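Side-chain contacts in yeast glycogen phosphorylase (Saccharomyces cerevisiae, PDB 1YGP), which belongs to the carbohydrate phosphorylases, enzymes of the GT-B fold, and carries a covalently bound pyridoxal-5'-phosphate: residues A[518-523]-A[700-705]; A[728-733]-A[854-859]. All coordinates share one frame; numbering follows the deposited sequence.

Contact 1: A[518-523]-A[700-705]; sequences PRRWLK and KAEIII. With PLP (pyridoxal-5'-phosphate), chain E.
Trp521 and Ala701 meet in the wall of the pyridoxal-5'-phosphate pocket, where helix 518-524 approaches helix 698-704. The axes of the two short helical pieces come within 10.2 Å, with N-to-C directions 47° apart. Side chains therefore make most of the contact. The six-membered end of the Trp521 indole reaches across the gap. Trp521 CH2 lies 4.3 Å from the methyl CB of Ala701. The neighbouring ring atom, Trp521 CZ3, is 3.7 Å from CG of Glu702, which comes at the ring obliquely. Chi1 of Glu702 is -80°, with CG beside the backbone N. The chain then runs extended past the indole toward Arg520. There the contact becomes polar. Arg520 NH1 gives a hydrogen bond of 2.9 Å to Glu702 OE2, and the pair is a salt bridge. OE2 lies close to the guanidinium plane. The nitrogen comes to the syn side of the carboxylate but stands 28° out of its plane. The two flat groups are strongly tilted against each other, and a single guanidinium nitrogen makes this link. Arg520 also lies across the indole: Arg520 CD sits over one face of the Trp521 ring, toward the rim, 3.9 Å above the plane. The aliphatic part of the arginine thus packs on the ring while its charged end holds the glutamate. Helix 165-179 adds Arg168 and Cys172 against Trp521. The cofactor oxygen O3 is 3.4 Å from Trp521 CH2 and 3.8 Å from Ala701 CB. Both residues border O3, the oxygen carried by the pyridine ring. This is packing between two helices at the cofactor site of a glycogen phosphorylase, with a salt bridge beside the apolar wall.

Contact 2: A[728-733]-A[854-859]; sequences KFVMNG and ANVGFF. With PLP (pyridoxal-5'-phosphate), chain E.
The ring of Phe859 presents its edge, in plane, to CG2 of Val856, the methyl that also meets Val730 across the contact. Phe859 CE1 in turn lies in plane at the edge of the Phe858 ring, which makes a cation-pi contact with Arg863. Neither phenyl ring stacks on segment 728-733. That segment takes in the last turn of helix 724-730 and the residues that follow, closed by a Schellman motif with Gly733, at positive phi, as its C-prime residue. A type I turn runs from Val730 to Gly733. Its bond, Gly733 N to Val730 O, is one of the two of the motif, and the other joins Gly734 N to Phe729 O. Val856, on the last part of helix 842-856, packs on it through both its methyls. No hydrogen bond crosses between the segments. CG2 of Val856 is 3.4 Å from CG1 of Val730, and the two valines slide past each other in opposite directions. Val856 CG2 also lies 3.6 Å from the backbone N of Met731. Val856 CG1 lies 4.0 Å from Met731 CE. The Met731 chain bends at chi3, -71°, and crosses the valine at about a right angle. Ile747 of helix 743-751 touches both Val730 and Phe859. The amide of Asn732 folds back on the helix: Asn732 ND2 donates to Lys728 O at 2.9 Å, nearly straight at 168°, with the carbonyl oxygen close to the amide plane. The side chain of Lys728 sets out away from segment 854-859. It runs extended to the cofactor, consistent with the Schiff base known in this family: Lys728 NZ is bonded covalently to C4A of pyridoxal-5'-phosphate at 1.4 Å.

The two contacts follow one another along the chain and neither nest nor cross. Segment 518-523 comes soon after strand 509-511, an outer strand of the mixed sheet. Contact 1 closes a loop of 176 residues when the chain reaches 700-705, just past strand 688-693 of the six-stranded parallel sheet. It thus ties elements next to the two sheets together. Contact 2 opens at 728-733, between strands 710-713 and 735-739, and closes at 854-859 after 120 further residues. It joins the parallel-sheet region to the C-terminal helices. Asn732 ND2 probably hydrogen-bonds Trp521 O, and Ile705 packs on Phe729. Both contacts reach the same cofactor.

Contact 1: A[518-523]-A[700-705]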
# COMPACT_ATOMS: atom_id res chain seq x y z
N PRO A 518 11.53 -29.07 -11.52
CA PRO A 518 12.87 -29.03 -12.08
C PRO A 518 13.31 -27.63 -12.44
O PRO A 518 14.50 -27.31 -12.30
CB PRO A 518 12.80 -29.92 -13.27
CG PRO A 518 11.75 -30.91 -12.88
CD PRO A 518 10.71 -30.02 -12.25
N ARG A 519 12.43 -26.75 -12.88
CA ARG A 519 12.93 -25.46 -13.31
C ARG A 519 13.41 -24.62 -12.15
O ARG A 519 14.43 -23.95 -12.30
CB ARG A 519 11.87 -24.68 -14.06
CG ARG A 519 11.67 -25.12 -15.50
CD ARG A 519 10.92 -26.45 -15.66
NE ARG A 519 9.52 -26.38 -15.29
CZ ARG A 519 8.79 -27.51 -15.22
NH1 ARG A 519 9.33 -28.70 -15.48
NH2 ARG A 519 7.50 -27.45 -14.89
N ARG A 520 12.79 -24.60 -10.96
CA ARG A 520 13.33 -23.77 -9.90
C ARG A 520 14.41 -24.55 -9.18
O ARG A 520 15.53 -24.06 -9.03
CB ARG A 520 12.28 -23.38 -8.88
CG ARG A 520 12.82 -22.33 -7.92
CD ARG A 520 11.82 -21.93 -6.84
NE ARG A 520 10.77 -21.10 -7.41
CZ ARG A 520 10.88 -19.78 -7.53
NH1 ARG A 520 11.97 -19.13 -7.12
NH2 ARG A 520 9.88 -19.09 -8.06
N TRP A 521 14.16 -25.80 -8.84
CA TRP A 521 15.12 -26.51 -8.04
C TRP A 521 16.35 -27.04 -8.77
O TRP A 521 17.36 -27.25 -8.09
CB TRP A 521 14.29 -27.57 -7.29
CG TRP A 521 13.36 -26.80 -6.34
CD1 TRP A 521 11.99 -26.86 -6.47
CD2 TRP A 521 13.74 -25.93 -5.34
NE1 TRP A 521 11.50 -26.02 -5.58
CE2 TRP A 521 12.50 -25.45 -4.89
CE3 TRP A 521 14.92 -25.46 -4.75
CZ2 TRP A 521 12.43 -24.51 -3.86
CZ3 TRP A 521 14.85 -24.52 -3.73
CH2 TRP A 521 13.62 -24.04 -3.29
N LEU A 522 16.38 -27.20 -10.11
CA LEU A 522 17.60 -27.57 -10.83
C LEU A 522 18.09 -26.43 -11.73
O LEU A 522 19.24 -25.98 -11.63
CB LEU A 522 17.39 -28.81 -11.69
CG LEU A 522 18.47 -29.35 -12.64
CD1 LEU A 522 19.73 -29.65 -11.88
CD2 LEU A 522 18.03 -30.66 -13.26
N LYS A 523 17.25 -25.89 -12.60
CA LYS A 523 17.75 -24.89 -13.53
C LYS A 523 17.92 -23.53 -12.89
O LYS A 523 18.90 -22.84 -13.18
CB LYS A 523 16.82 -24.77 -14.75
CG LYS A 523 17.45 -23.89 -15.79
CD LYS A 523 16.62 -23.88 -17.03
CE LYS A 523 17.23 -22.90 -18.04
NZ LYS A 523 18.65 -23.12 -18.29
N LYS A 700 17.20 -18.41 0.01
CA LYS A 700 18.32 -18.93 0.76
C LYS A 700 18.45 -20.42 0.45
O LYS A 700 19.54 -20.90 0.16
CB LYS A 700 18.05 -18.69 2.22
CG LYS A 700 18.04 -17.19 2.52
CD LYS A 700 18.93 -16.92 3.72
CE LYS A 700 18.84 -15.49 4.15
NZ LYS A 700 17.49 -15.12 4.54
N ALA A 701 17.34 -21.16 0.36
CA ALA A 701 17.35 -22.58 0.03
C ALA A 701 17.82 -22.79 -1.40
O ALA A 701 18.42 -23.84 -1.69
CB ALA A 701 15.96 -23.18 0.18
N GLU A 702 17.64 -21.84 -2.32
CA GLU A 702 18.16 -22.02 -3.66
C GLU A 702 19.67 -21.83 -3.66
O GLU A 702 20.31 -22.31 -4.59
CB GLU A 702 17.55 -21.02 -4.62
CG GLU A 702 16.15 -21.35 -5.14
CD GLU A 702 15.48 -20.20 -5.91
OE1 GLU A 702 16.11 -19.59 -6.78
OE2 GLU A 702 14.33 -19.88 -5.63
N ILE A 703 20.29 -21.17 -2.66
CA ILE A 703 21.74 -21.04 -2.61
C ILE A 703 22.30 -22.22 -1.82
O ILE A 703 23.29 -22.84 -2.24
CB ILE A 703 22.14 -19.70 -1.94
CG1 ILE A 703 21.62 -18.53 -2.75
CG2 ILE A 703 23.66 -19.58 -1.86
CD1 ILE A 703 22.00 -18.48 -4.27
N ILE A 704 21.64 -22.56 -0.71
CA ILE A 704 22.05 -23.62 0.20
C ILE A 704 21.93 -25.01 -0.39
O ILE A 704 22.92 -25.73 -0.34
CB ILE A 704 21.22 -23.53 1.50
CG1 ILE A 704 21.63 -22.27 2.21
CG2 ILE A 704 21.43 -24.74 2.40
CD1 ILE A 704 20.86 -22.01 3.51
N ILE A 705 20.80 -25.45 -0.95
CA ILE A 705 20.72 -26.80 -1.48
C ILE A 705 21.75 -27.19 -2.55
O ILE A 705 22.42 -28.21 -2.30
CB ILE A 705 19.25 -26.98 -1.94
CG1 ILE A 705 18.49 -27.21 -0.65
CG2 ILE A 705 19.03 -28.11 -2.94
CD1 ILE A 705 16.95 -27.20 -0.66
N1 PLP E . 10.78 -24.33 3.07
C2 PLP E . 11.54 -23.97 2.00
C2A PLP E . 12.14 -22.59 1.97
C3 PLP E . 11.73 -24.86 0.95
O3 PLP E . 12.44 -24.47 -0.16
C4 PLP E . 11.17 -26.12 0.99
C4A PLP E . 11.61 -27.13 0.14
C5 PLP E . 10.39 -26.46 2.09
C6 PLP E . 10.20 -25.57 3.11
C5A PLP E . 9.81 -27.89 2.24
O4P PLP E . 10.78 -28.72 2.89
P PLP E . 10.43 -29.72 4.07
O1P PLP E . 9.01 -30.11 3.88
O2P PLP E . 11.34 -30.99 3.69
O3P PLP E . 10.97 -29.16 5.33

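Contact 2: A[728-733]-A[854-859]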
# COMPACT_ATOMS: atom_id res chain seq x y z
N LYS A 728 14.84 -32.16 -3.30
CA LYS A 728 15.61 -31.00 -3.78
C LYS A 728 17.09 -31.23 -3.59
O LYS A 728 17.87 -30.78 -4.43
CB LYS A 728 15.25 -29.71 -3.02
CG LYS A 728 13.83 -29.23 -3.25
CD LYS A 728 13.50 -28.14 -2.26
CE LYS A 728 12.01 -27.96 -2.23
NZ LYS A 728 11.78 -26.88 -1.27
N PHE A 729 17.50 -31.91 -2.52
CA PHE A 729 18.90 -32.24 -2.30
C PHE A 729 19.31 -33.32 -3.27
O PHE A 729 20.37 -33.20 -3.92
CB PHE A 729 19.13 -32.73 -0.91
CG PHE A 729 19.16 -31.61 0.11
CD1 PHE A 729 20.26 -30.75 0.16
CD2 PHE A 729 18.10 -31.43 0.98
CE1 PHE A 729 20.29 -29.71 1.08
CE2 PHE A 729 18.14 -30.38 1.90
CZ PHE A 729 19.23 -29.52 1.95
N VAL A 730 18.49 -34.35 -3.47
CA VAL A 730 18.85 -35.42 -4.38
C VAL A 730 19.04 -34.88 -5.79
O VAL A 730 20.12 -35.09 -6.35
CB VAL A 730 17.78 -36.51 -4.31
CG1 VAL A 730 17.96 -37.55 -5.40
CG2 VAL A 730 17.92 -37.22 -2.97
N MET A 731 18.10 -34.08 -6.33
CA MET A 731 18.20 -33.47 -7.68
C MET A 731 19.46 -32.65 -7.96
O MET A 731 19.78 -32.25 -9.08
CB MET A 731 16.96 -32.59 -7.90
CG MET A 731 16.70 -32.00 -9.29
SD MET A 731 14.98 -31.45 -9.44
CE MET A 731 14.17 -33.03 -9.48
N ASN A 732 20.21 -32.38 -6.89
CA ASN A 732 21.39 -31.58 -6.99
C ASN A 732 22.63 -32.35 -6.58
O ASN A 732 23.67 -31.74 -6.30
CB ASN A 732 21.14 -30.32 -6.12
CG ASN A 732 20.30 -29.25 -6.82
OD1 ASN A 732 20.80 -28.45 -7.60
ND2 ASN A 732 19.01 -29.14 -6.58
N GLY A 733 22.57 -33.69 -6.54
CA GLY A 733 23.73 -34.53 -6.23
C GLY A 733 24.15 -34.54 -4.76
O GLY A 733 25.29 -34.92 -4.43
N ALA A 854 20.74 -38.95 -11.83
CA ALA A 854 20.29 -39.82 -12.88
C ALA A 854 18.95 -40.44 -12.58
O ALA A 854 18.13 -40.61 -13.49
CB ALA A 854 21.34 -40.91 -13.08
N ASN A 855 18.67 -40.72 -11.31
CA ASN A 855 17.42 -41.35 -10.94
C ASN A 855 16.44 -40.49 -10.12
O ASN A 855 15.40 -40.97 -9.65
CB ASN A 855 17.75 -42.61 -10.18
CG ASN A 855 18.54 -43.60 -11.03
OD1 ASN A 855 18.11 -44.13 -12.05
ND2 ASN A 855 19.78 -43.83 -10.63
N VAL A 856 16.69 -39.18 -9.98
CA VAL A 856 15.79 -38.32 -9.24
C VAL A 856 14.49 -38.01 -10.00
O VAL A 856 13.45 -37.72 -9.40
CB VAL A 856 16.51 -37.00 -8.89
CG1 VAL A 856 16.63 -36.07 -10.10
CG2 VAL A 856 15.74 -36.37 -7.74
N GLY A 857 14.49 -38.12 -11.32
CA GLY A 857 13.37 -37.75 -12.17
C GLY A 857 11.96 -38.15 -11.78
O GLY A 857 11.03 -37.45 -12.17
N PHE A 858 11.69 -39.22 -11.05
CA PHE A 858 10.32 -39.54 -10.67
C PHE A 858 9.76 -38.47 -9.75
O PHE A 858 8.55 -38.24 -9.71
CB PHE A 858 10.30 -40.88 -9.98
CG PHE A 858 9.00 -41.27 -9.27
CD1 PHE A 858 7.97 -41.89 -9.98
CD2 PHE A 858 8.88 -41.07 -7.89
CE1 PHE A 858 6.83 -42.31 -9.30
CE2 PHE A 858 7.73 -41.49 -7.22
CZ PHE A 858 6.71 -42.11 -7.93
N PHE A 859 10.62 -37.78 -9.01
CA PHE A 859 10.12 -36.78 -8.10
C PHE A 859 9.89 -35.45 -8.81
O PHE A 859 9.85 -34.41 -8.15
CB PHE A 859 11.12 -36.61 -6.95
CG PHE A 859 11.40 -37.92 -6.25
CD1 PHE A 859 10.36 -38.60 -5.60
CD2 PHE A 859 12.68 -38.46 -6.31
CE1 PHE A 859 10.62 -39.84 -5.00
CE2 PHE A 859 12.92 -39.70 -5.70
CZ PHE A 859 11.90 -40.39 -5.05
N1 PLP E . 10.78 -24.33 3.07
C2 PLP E . 11.54 -23.97 2.00
C2A PLP E . 12.14 -22.59 1.97
C3 PLP E . 11.73 -24.86 0.95
O3 PLP E . 12.44 -24.47 -0.16
C4 PLP E . 11.17 -26.12 0.99
C4A PLP E . 11.61 -27.13 0.14
C5 PLP E . 10.39 -26.46 2.09
C6 PLP E . 10.20 -25.57 3.11
C5A PLP E . 9.81 -27.89 2.24
O4P PLP E . 10.78 -28.72 2.89
P PLP E . 10.43 -29.72 4.07
O1P PLP E . 9.01 -30.11 3.88
O2P PLP E . 11.34 -30.99 3.69
O3P PLP E . 10.97 -29.16 5.33